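Side-chain contact in aprataxin and PNK-like factor (Homo sapiens, PDB 5W7W), which acts as a histone chaperone in single- and double-strand DNA break repair and, through its FHA-like domain, interacts with XRCC1 and XRCC4: residues 77-80 / 81-84. Sequence-based numbering, arbitrary orientation. Where two conformers were deposited one is given.
Sequences PLKP and NLWC
CG of K79 is trans to the main-chain N (chi1 -165°), and the side chain is extended from there to NZ. L82 has CG beside its own backbone N (chi1 -59°). These settings bring the aliphatic part of K79 against one methyl of L82. The lysine chain runs aslant across the leucine. CD1 of L82 lies 3.5 Å from CD of K79, with the neighbouring methylenes CG and CE next to it. The CD contact is tighter than usual for two carbons. The lysine thus offers the flank of its chain, which continues past the leucine methyl to NZ.

K79 to L82 form a type II beta turn, with P80 and N81 at its corners. N81 takes the positive phi (66°) that this turn needs at its third position. L82 CG also comes within 3.6 Å of P80 O. One water sits between the two arms of the turn. It donates one hydrogen bond to K79 O and the other to L82 O, each 2.8 Å long.

Nearer the ends of the loop, L78 and C84 meet. SG of C84 lies 3.8 Å from CD2 of L78. CB of C84 touches the same methyl.

The loop crosses between the two sheets of the FHA-like domain, a beta sandwich: strand 76-77 lies at the edge of one sheet and strand 84-85 at the edge of the other. L78 also packs on I57, P59 and Y67, while W83 forms a cation-pi pair with R56.

The contact is a surface one, and its chemistry is mixed. Methyl, methylene and thiol groups meet by van der Waals contact. The water donates to one carbonyl oxygen on each arm, and so links the arms through solvent. K79 can pack its methylenes on L82 while its probably charged NZ lies beyond the leucine methyl.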
ATOM      1  N   PRO A  77      -7.697  -1.122 -10.844  1.00  9.05           N
ATOM      2  CA  PRO A  77      -8.321  -1.599  -9.606  1.00  9.20           C
ATOM      3  C   PRO A  77      -8.087  -3.090  -9.418  1.00  9.95           C
ATOM      4  O   PRO A  77      -8.243  -3.883 -10.354  1.00 12.82           O
ATOM      5  CB  PRO A  77      -9.809  -1.270  -9.806  1.00 10.57           C
ATOM      6  CG  PRO A  77      -9.997  -1.300 -11.302  1.00  9.87           C
ATOM      7  CD  PRO A  77      -8.700  -0.698 -11.842  1.00 11.51           C
ATOM      8  N   LEU A  78      -7.727  -3.469  -8.203  1.00  9.83           N
ATOM      9  CA  LEU A  78      -7.457  -4.854  -7.852  1.00 10.10           C
ATOM     10  C   LEU A  78      -8.734  -5.638  -7.570  1.00 10.21           C
ATOM     11  O   LEU A  78      -9.707  -5.118  -7.031  1.00 10.52           O
ATOM     12  CB  LEU A  78      -6.585  -4.901  -6.600  1.00 11.27           C
ATOM     13  CG  LEU A  78      -5.136  -4.502  -6.827  1.00 10.37           C
ATOM     14  CD1 LEU A  78      -4.460  -4.408  -5.475  1.00 12.37           C
ATOM     15  CD2 LEU A  78      -4.427  -5.514  -7.715  1.00 11.48           C
ATOM     16  N   LYS A  79      -8.692  -6.925  -7.882  1.00 10.21           N
ATOM     17  CA  LYS A  79      -9.797  -7.810  -7.532  1.00 12.10           C
ATOM     18  C   LYS A  79      -9.948  -7.841  -6.000  1.00 10.95           C
ATOM     19  O   LYS A  79      -8.948  -7.992  -5.283  1.00 11.18           O
ATOM     20  CB  LYS A  79      -9.522  -9.214  -8.087  1.00 14.61           C
ATOM     21  CG  LYS A  79     -10.747 -10.126  -8.113  1.00 17.44           C
ATOM     22  CD  LYS A  79     -10.477 -11.378  -8.968  1.00 18.90           C
ATOM     23  CE  LYS A  79     -11.715 -12.254  -9.079  1.00 28.37           C
ATOM     24  NZ  LYS A  79     -11.426 -13.472  -9.884  1.00 30.14           N
ATOM     25  N   PRO A  80     -11.157  -7.687  -5.464  0.60 10.20           N
ATOM     26  CA  PRO A  80     -11.294  -7.554  -4.007  0.60  9.48           C
ATOM     27  C   PRO A  80     -10.966  -8.823  -3.228  0.60 10.17           C
ATOM     28  O   PRO A  80     -11.238  -9.948  -3.656  0.60  9.30           O
ATOM     29  CB  PRO A  80     -12.767  -7.158  -3.824  0.60 11.50           C
ATOM     30  CG  PRO A  80     -13.134  -6.517  -5.104  0.60 11.82           C
ATOM     31  CD  PRO A  80     -12.399  -7.293  -6.155  0.60  9.85           C
ATOM     32  N   ASN A  81     -10.392  -8.623  -2.046  1.00  8.85           N
ATOM     33  CA  ASN A  81     -10.234  -9.659  -1.032  1.00  9.04           C
ATOM     34  C   ASN A  81      -9.304 -10.782  -1.439  1.00  9.19           C
ATOM     35  O   ASN A  81      -9.388 -11.890  -0.879  1.00 10.15           O
ATOM     36  CB  ASN A  81     -11.581 -10.232  -0.570  1.00  9.39           C
ATOM     37  CG  ASN A  81     -11.505 -10.773   0.831  1.00  9.42           C
ATOM     38  OD1 ASN A  81     -10.913 -10.141   1.703  1.00 10.28           O
ATOM     39  ND2 ASN A  81     -12.066 -11.967   1.056  1.00 10.34           N
ATOM     40  N   LEU A  82      -8.430 -10.515  -2.395  1.00  8.85           N
ATOM     41  CA  LEU A  82      -7.364 -11.410  -2.820  1.00  9.22           C
ATOM     42  C   LEU A  82      -6.039 -10.675  -2.687  1.00  9.25           C
ATOM     43  O   LEU A  82      -5.980  -9.446  -2.820  1.00  9.47           O
ATOM     44  CB  LEU A  82      -7.549 -11.833  -4.278  1.00  9.17           C
ATOM     45  CG  LEU A  82      -8.860 -12.557  -4.580  1.00 13.59           C
ATOM     46  CD1 LEU A  82      -9.030 -12.724  -6.093  1.00 17.46           C
ATOM     47  CD2 LEU A  82      -8.924 -13.886  -3.908  1.00 14.11           C
ATOM     48  N   TRP A  83      -4.977 -11.425  -2.416  1.00  8.52           N
ATOM     49  CA  TRP A  83      -3.645 -10.849  -2.308  1.00  8.99           C
ATOM     50  C   TRP A  83      -3.025 -10.588  -3.678  1.00  9.21           C
ATOM     51  O   TRP A  83      -3.172 -11.376  -4.623  1.00  9.61           O
ATOM     52  CB  TRP A  83      -2.723 -11.793  -1.550  1.00  7.91           C
ATOM     53  CG  TRP A  83      -3.088 -12.048  -0.146  1.00  8.73           C
ATOM     54  CD1 TRP A  83      -3.746 -13.153   0.338  1.00 10.14           C
ATOM     55  CD2 TRP A  83      -2.809 -11.225   0.985  1.00  8.43           C
ATOM     56  NE1 TRP A  83      -3.901 -13.048   1.686  1.00  9.87           N
ATOM     57  CE2 TRP A  83      -3.343 -11.875   2.110  1.00  8.85           C
ATOM     58  CE3 TRP A  83      -2.177  -9.990   1.159  1.00  8.34           C
ATOM     59  CZ2 TRP A  83      -3.244 -11.348   3.385  1.00  9.15           C
ATOM     60  CZ3 TRP A  83      -2.088  -9.460   2.422  1.00  9.16           C
ATOM     61  CH2 TRP A  83      -2.615 -10.135   3.525  1.00  8.93           C
ATOM     62  N   CYS A  84      -2.272  -9.498  -3.739  1.00  8.64           N
ATOM     63  CA  CYS A  84      -1.439  -9.130  -4.873  1.00  8.94           C
ATOM     64  C   CYS A  84      -0.053  -8.767  -4.358  1.00  8.09           C
ATOM     65  O   CYS A  84       0.075  -7.921  -3.468  1.00  8.18           O
ATOM     66  CB  CYS A  84      -2.034  -7.900  -5.573  1.00 10.00           C
ATOM     67  SG  CYS A  84      -1.139  -7.312  -7.027  1.00 12.94           S
TER
HETATM   68  O   HOH W   1      -6.170  -8.194  -5.306  1.00 11.53           O